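Local structure of endonuclease V (Streptomyces avermitilis, 3GOC) at residues I209-T212 and T213-D217; C220-A223 and L224-A227; E16-A19 and V20-E23. The protein probably repairs deaminated DNA, using magnesium to cut the second phosphodiester bond 3' to a deoxyinosine while leaving the lesion on the nicked strand. All blocks are in the same frame, centred on the assembly; numbering follows the deposited sequence.

Interaction 1 of 3, residues I209-T212 and T213-D217; sequences IPET and TRRAD. With MG (magnesium ion), chain C.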
loop_
_atom_site.group_PDB
_atom_site.type_symbol
_atom_site.label_atom_id
_atom_site.label_comp_id
_atom_site.label_asym_id
_atom_site.label_seq_id
_atom_site.Cartn_x
_atom_site.Cartn_y
_atom_site.Cartn_z
ATOM N N ILE A 209 -4.510 12.226 3.927
ATOM C CA ILE A 209 -3.203 12.374 4.571
ATOM C C ILE A 209 -2.800 11.099 5.312
ATOM O O ILE A 209 -3.612 10.517 6.027
ATOM C CB ILE A 209 -3.240 13.543 5.592
ATOM C CG1 ILE A 209 -3.700 14.830 4.901
ATOM C CG2 ILE A 209 -1.870 13.738 6.230
ATOM C CD1 ILE A 209 -2.822 15.271 3.731
ATOM N N PRO A 210 -1.541 10.649 5.151
ATOM C CA PRO A 210 -1.077 9.435 5.828
ATOM C C PRO A 210 -1.317 9.492 7.331
ATOM O O PRO A 210 -1.110 10.534 7.958
ATOM C CB PRO A 210 0.410 9.401 5.496
ATOM C CG PRO A 210 0.456 9.996 4.134
ATOM C CD PRO A 210 -0.505 11.170 4.242
ATOM N N GLU A 211 -1.740 8.374 7.916
ATOM C CA GLU A 211 -1.992 8.339 9.353
ATOM C C GLU A 211 -0.743 8.673 10.153
ATOM O O GLU A 211 -0.837 9.204 11.255
ATOM C CB GLU A 211 -2.569 6.974 9.755
ATOM C CG GLU A 211 -4.004 6.805 9.277
ATOM C CD GLU A 211 -4.707 5.597 9.860
ATOM O OE1 GLU A 211 -4.517 5.312 11.060
ATOM O OE2 GLU A 211 -5.471 4.942 9.119
ATOM N N THR A 212 0.424 8.372 9.594
ATOM C CA THR A 212 1.681 8.690 10.266
ATOM C C THR A 212 1.812 10.206 10.457
ATOM O O THR A 212 2.261 10.670 11.511
ATOM C CB THR A 212 2.891 8.179 9.458
ATOM O OG1 THR A 212 2.721 8.511 8.071
ATOM C CG2 THR A 212 3.028 6.669 9.613
ATOM N N THR A 213 1.417 10.976 9.444
ATOM C CA THR A 213 1.491 12.428 9.529
ATOM C C THR A 213 0.435 12.959 10.479
ATOM O O THR A 213 0.711 13.832 11.303
ATOM C CB THR A 213 1.305 13.077 8.150
ATOM O OG1 THR A 213 2.428 12.743 7.324
ATOM C CG2 THR A 213 1.208 14.596 8.272
ATOM N N ARG A 214 -0.774 12.422 10.371
ATOM C CA ARG A 214 -1.858 12.856 11.242
ATOM C C ARG A 214 -1.467 12.685 12.713
ATOM O O ARG A 214 -1.657 13.594 13.522
ATOM C CB ARG A 214 -3.125 12.059 10.917
ATOM C CG ARG A 214 -3.807 12.502 9.623
ATOM C CD ARG A 214 -4.879 11.512 9.198
ATOM N NE ARG A 214 -5.822 11.233 10.277
ATOM C CZ ARG A 214 -6.888 11.974 10.557
ATOM N NH1 ARG A 214 -7.164 13.050 9.832
ATOM N NH2 ARG A 214 -7.674 11.640 11.574
ATOM N N ARG A 215 -0.898 11.528 13.045
ATOM C CA ARG A 215 -0.474 11.229 14.415
ATOM C C ARG A 215 0.678 12.115 14.890
ATOM O O ARG A 215 0.624 12.691 15.973
ATOM C CB ARG A 215 -0.014 9.774 14.525
ATOM C CG ARG A 215 -1.033 8.727 14.147
ATOM C CD ARG A 215 -2.001 8.497 15.261
ATOM N NE ARG A 215 -2.848 7.336 14.996
ATOM C CZ ARG A 215 -3.871 6.990 15.768
ATOM N NH1 ARG A 215 -4.157 7.716 16.838
ATOM N NH2 ARG A 215 -4.608 5.937 15.463
ATOM N N ALA A 216 1.727 12.210 14.078
ATOM C CA ALA A 216 2.887 13.002 14.454
ATOM C C ALA A 216 2.542 14.481 14.559
ATOM O O ALA A 216 3.036 15.176 15.448
ATOM C CB ALA A 216 4.015 12.784 13.457
ATOM N N ASP A 217 1.692 14.964 13.658
ATOM C CA ASP A 217 1.297 16.366 13.694
ATOM C C ASP A 217 0.570 16.677 14.997
ATOM O O ASP A 217 0.875 17.662 15.677
ATOM C CB ASP A 217 0.382 16.704 12.512
ATOM C CG ASP A 217 -0.188 18.105 12.607
ATOM O OD1 ASP A 217 0.574 19.071 12.410
ATOM O OD2 ASP A 217 -1.396 18.245 12.899
HETATM MG MG MG C . 2.369 19.564 11.219
HETATM O O HOH W 1 -2.748 5.179 12.920
HETATM O O HOH W 2 -5.548 3.648 13.403
HETATM O O HOH W 3 4.158 10.805 8.250
HETATM O O HOH W 4 3.016 20.800 13.053
HETATM O O HOH W 5 1.215 21.432 10.466
HETATM O O HOH W 6 1.466 18.230 9.515
#
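The first turn of helix 211-228 starts at its N-cap residue, Pro210, where Ile209 packs on Thr213 and Pro210 O receives Arg214 N at 3.1 Å, nearly straight at 167°. Arg215 N and Ala216 N continue the helical pattern to Glu211 O and Thr212 O. Ile209 CG2 lies across the Thr213 side chain, 3.8 Å from its CB. Thr213 OG1 lies beside its own backbone N (chi1 -67°), which puts CG2 anti to that N and turns the methyl to the isoleucine. One water ties the two threonines together, 2.7 Å from Thr212 OG1 and 2.8 Å from Thr213 OG1. The helix packs here on the central sheet of this RNase H-like fold: Thr212 lies on Val42, Leu63 and Val112, Thr213 on Asp114 and Ala216 on Asp46. Glu211 and Arg215, the latter also touching Val61 of strand 55-64, pair through solvent rather than directly. A water donates to Glu211 OE1 at 2.6 Å and accepts from Arg215 NE at 3.0 Å, and a second water links OE1 more weakly to NH2; both lie in the guanidinium plane, at its edge. A turn further on, Asp217 OD1 binds a magnesium ion at 2.2 Å, together with three waters and Asp46 OD1; Arg221 NE also donates to this oxygen.

Interaction 2 of 3, residues C220-A223 and L224-A227; sequences CRRA and LKEA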
loop_
_atom_site.group_PDB
_atom_site.type_symbol
_atom_site.label_atom_id
_atom_site.label_comp_id
_atom_site.label_asym_id
_atom_site.label_seq_id
_atom_site.Cartn_x
_atom_site.Cartn_y
_atom_site.Cartn_z
ATOM N N CYS A 220 3.225 16.539 18.051
ATOM C CA CYS A 220 4.164 17.637 18.240
ATOM C C CYS A 220 3.453 18.927 18.635
ATOM O O CYS A 220 4.003 19.738 19.380
ATOM C CB CYS A 220 5.042 17.866 16.998
ATOM S SG CYS A 220 4.242 18.374 15.454
ATOM N N ARG A 221 2.239 19.125 18.136
ATOM C CA ARG A 221 1.492 20.326 18.489
ATOM C C ARG A 221 1.136 20.287 19.977
ATOM O O ARG A 221 1.220 21.307 20.668
ATOM C CB ARG A 221 0.226 20.435 17.637
ATOM C CG ARG A 221 0.491 20.835 16.185
ATOM C CD ARG A 221 -0.765 20.687 15.336
ATOM N NE ARG A 221 -0.616 21.243 13.994
ATOM C CZ ARG A 221 -0.627 22.542 13.717
ATOM N NH1 ARG A 221 -0.486 22.958 12.464
ATOM N NH2 ARG A 221 -0.787 23.431 14.689
ATOM N N ARG A 222 0.751 19.116 20.479
ATOM C CA ARG A 222 0.412 18.994 21.896
ATOM C C ARG A 222 1.655 19.212 22.758
ATOM O O ARG A 222 1.604 19.911 23.769
ATOM C CB ARG A 222 -0.181 17.615 22.208
ATOM C CG ARG A 222 -0.658 17.496 23.654
ATOM C CD ARG A 222 -1.200 16.115 23.969
ATOM N NE ARG A 222 -0.144 15.116 24.055
ATOM C CZ ARG A 222 -0.362 13.818 24.227
ATOM N NH1 ARG A 222 -1.603 13.364 24.327
ATOM N NH2 ARG A 222 0.659 12.976 24.315
ATOM N N ALA A 223 2.768 18.606 22.354
ATOM C CA ALA A 223 4.016 18.731 23.099
ATOM C C ALA A 223 4.520 20.172 23.104
ATOM O O ALA A 223 5.129 20.617 24.078
ATOM C CB ALA A 223 5.073 17.799 22.515
ATOM N N LEU A 224 4.272 20.903 22.017
ATOM C CA LEU A 224 4.698 22.302 21.947
ATOM C C LEU A 224 3.881 23.133 22.935
ATOM O O LEU A 224 4.418 24.005 23.625
ATOM C CB LEU A 224 4.525 22.858 20.527
ATOM C CG LEU A 224 4.764 24.366 20.364
ATOM C CD1 LEU A 224 6.159 24.746 20.845
ATOM C CD2 LEU A 224 4.579 24.750 18.908
ATOM N N LYS A 225 2.579 22.860 22.995
ATOM C CA LYS A 225 1.684 23.559 23.913
ATOM C C LYS A 225 2.163 23.319 25.347
ATOM O O LYS A 225 2.230 24.242 26.159
ATOM C CB LYS A 225 0.255 23.028 23.755
ATOM C CG LYS A 225 -0.747 23.580 24.764
ATOM C CD LYS A 225 -2.012 22.725 24.809
ATOM C CE LYS A 225 -1.708 21.323 25.338
ATOM N NZ LYS A 225 -2.917 20.462 25.409
ATOM N N GLU A 226 2.496 22.067 25.648
ATOM C CA GLU A 226 2.967 21.700 26.980
ATOM C C GLU A 226 4.306 22.353 27.320
ATOM O O GLU A 226 4.530 22.783 28.454
ATOM C CB GLU A 226 3.068 20.172 27.081
ATOM C CG GLU A 226 1.706 19.492 27.015
ATOM C CD GLU A 226 1.776 17.988 26.791
ATOM O OE1 GLU A 226 0.713 17.340 26.864
ATOM O OE2 GLU A 226 2.874 17.456 26.531
ATOM N N ALA A 227 5.190 22.438 26.332
ATOM C CA ALA A 227 6.503 23.037 26.543
ATOM C C ALA A 227 6.412 24.529 26.843
ATOM O O ALA A 227 7.190 25.059 27.641
ATOM C CB ALA A 227 7.381 22.807 25.315
HETATM O O HOH W 7 2.698 15.417 24.727
#
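Glu226 reaches back one helical turn over Arg222. CB lies over two carbonyl oxygens of the preceding turn, 3.6 Å from Arg222 O and slightly further from Ala223 O. CG, set anti to the Glu226 carbonyl carbon (chi1 -67°), comes closer, 3.3 Å from Arg222 O, the same oxygen that accepts Glu226 N at 3.0 Å. The chain beyond is extended, carrying CD alongside the arginine, 4.0 Å from Arg222 CG. There the carboxylate divides its work. OE1 lies against the arginine's aliphatic stem, 3.5 Å from Arg222 CG, and comes to 3.7 Å from Arg222 NE in a long salt bridge. This oxygen sits well out of the guanidinium plane and no N-H points at it, although the two flat groups are only 17° from parallel. OE2 instead accepts a hydrogen bond from a water at 2.7 Å, and the same water accepts one from Arg222 NE at 2.9 Å. The buried side of the helix is formed by Cys220 and Leu224, which pack on strand 41-49, and by Ala223, on Val57 and Thr75. The Arg222-Glu226 pair is therefore an i to i+4 ion pair on an exposed face, held by charge attraction, hydrocarbon contact and one bridging water, and its electrostatic contribution is probably modest.

Interaction 3 of 3, residues E16-A19 and V20-E23; sequences EARA and VQDE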
loop_
_atom_site.group_PDB
_atom_site.type_symbol
_atom_site.label_atom_id
_atom_site.label_comp_id
_atom_site.label_asym_id
_atom_site.label_seq_id
_atom_site.Cartn_x
_atom_site.Cartn_y
_atom_site.Cartn_z
ATOM N N GLU A 16 27.782 27.337 4.066
ATOM C CA GLU A 16 28.144 26.117 4.787
ATOM C C GLU A 16 27.026 25.089 4.704
ATOM O O GLU A 16 27.278 23.898 4.509
ATOM C CB GLU A 16 28.433 26.423 6.261
ATOM C CG GLU A 16 29.552 27.427 6.482
ATOM C CD GLU A 16 29.832 27.705 7.947
ATOM O OE1 GLU A 16 28.940 27.482 8.796
ATOM O OE2 GLU A 16 30.950 28.168 8.258
ATOM N N ALA A 17 25.787 25.549 4.848
ATOM C CA ALA A 17 24.647 24.644 4.795
ATOM C C ALA A 17 24.512 23.998 3.420
ATOM O O ALA A 17 24.297 22.791 3.316
ATOM C CB ALA A 17 23.357 25.388 5.169
ATOM N N ARG A 18 24.625 24.799 2.362
ATOM C CA ARG A 18 24.529 24.248 1.017
ATOM C C ARG A 18 25.664 23.256 0.782
ATOM O O ARG A 18 25.480 22.236 0.115
ATOM C CB ARG A 18 24.585 25.354 -0.040
ATOM C CG ARG A 18 23.361 26.257 -0.058
ATOM C CD ARG A 18 23.300 27.047 -1.357
ATOM N NE ARG A 18 24.494 27.866 -1.549
ATOM C CZ ARG A 18 24.635 29.103 -1.086
ATOM N NH1 ARG A 18 25.760 29.766 -1.298
ATOM N NH2 ARG A 18 23.641 29.686 -0.430
ATOM N N ALA A 19 26.836 23.551 1.337
ATOM C CA ALA A 19 27.986 22.665 1.186
ATOM C C ALA A 19 27.694 21.322 1.850
ATOM O O ALA A 19 28.076 20.275 1.328
ATOM C CB ALA A 19 29.230 23.306 1.799
ATOM N N VAL A 20 27.019 21.353 2.997
ATOM C CA VAL A 20 26.672 20.120 3.700
ATOM C C VAL A 20 25.706 19.320 2.833
ATOM O O VAL A 20 25.841 18.105 2.695
ATOM C CB VAL A 20 26.016 20.406 5.084
ATOM C CG1 VAL A 20 25.473 19.111 5.690
ATOM C CG2 VAL A 20 27.036 21.031 6.029
ATOM N N GLN A 21 24.734 20.002 2.235
ATOM C CA GLN A 21 23.767 19.319 1.380
ATOM C C GLN A 21 24.442 18.638 0.197
ATOM O O GLN A 21 24.149 17.484 -0.104
ATOM C CB GLN A 21 22.719 20.304 0.858
ATOM C CG GLN A 21 21.888 20.970 1.942
ATOM C CD GLN A 21 20.812 21.865 1.363
ATOM O OE1 GLN A 21 21.082 22.668 0.473
ATOM N NE2 GLN A 21 19.591 21.747 1.876
ATOM N N ASP A 22 25.339 19.350 -0.477
ATOM C CA ASP A 22 26.011 18.765 -1.633
ATOM C C ASP A 22 26.918 17.597 -1.251
ATOM O O ASP A 22 27.114 16.674 -2.041
ATOM C CB ASP A 22 26.816 19.826 -2.388
ATOM C CG ASP A 22 25.932 20.888 -3.020
ATOM O OD1 ASP A 22 24.759 20.583 -3.330
ATOM O OD2 ASP A 22 26.414 22.019 -3.224
ATOM N N GLU A 23 27.461 17.632 -0.041
ATOM C CA GLU A 23 28.344 16.570 0.422
ATOM C C GLU A 23 27.572 15.337 0.891
ATOM O O GLU A 23 27.939 14.208 0.564
ATOM C CB GLU A 23 29.239 17.098 1.543
ATOM C CG GLU A 23 30.181 18.205 1.076
ATOM C CD GLU A 23 30.765 19.020 2.217
ATOM O OE1 GLU A 23 31.554 19.952 1.945
ATOM O OE2 GLU A 23 30.434 18.736 3.387
#
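Asp22 N donates to Arg18 O at 2.9 Å and 163°, the shortest of four i to i+4 backbone bonds that join residues 16-19 to 20-23 within helix 14-24. The Asp22 carboxylate stays near that carbonyl without bonding to it; its OD1 is shared by two arginines, Arg25 and Arg122, in salt bridges. Val20 leans back over the preceding turn: CG2, anti to its own carbonyl carbon, comes to 3.3 Å from Glu16 O, and CB to 3.4 Å from Ala17 O. Gln21 does likewise with its stem, CG lying 3.3 Å from Ala17 O, while its extended chain (chi2 -176°) carries the amide past Arg18, with OE1 3.8 Å from Arg18 CA. Glu23 folds over Ala19, and its CG touches Ala19 O at 3.0 Å, a close carbon-to-oxygen approach beside the backbone bond that the same carbonyl accepts from Glu23 N. At the start of the helix Thr13 OG1 receives Glu16 N, and Glu16 OE1 accepts from Ala12 N. The Gln21 face is the buried one: its NE2 donates to Gly87 O, in the loop between strand 70-79 and helix 94-102 that also brings Leu88 and Phe91, while His120 and Arg122 approach from the loop between strand 110-114 and helix 126-134.

Overall arrangement
Interaction 3 comes first along the chain, on helix 14-24, and interactions 1 and 2 follow in series on the C-terminal helix 211-228. The centres of interactions 1 and 2 lie about 16 Å apart, and their segments do not touch beyond adjoining in sequence. Both pack on the large mixed sheet, through strands 41-49 and 55-64, and lie beside the magnesium sites: residues 213-217 supply Asp217, to which Arg221 hydrogen-bonds. Interaction 3 sits about 29 Å from interaction 1, centre to centre, across the chain's centre, away from the metal ions, where Gln21 and Asp22 of helix 14-24 meet neighbouring loops.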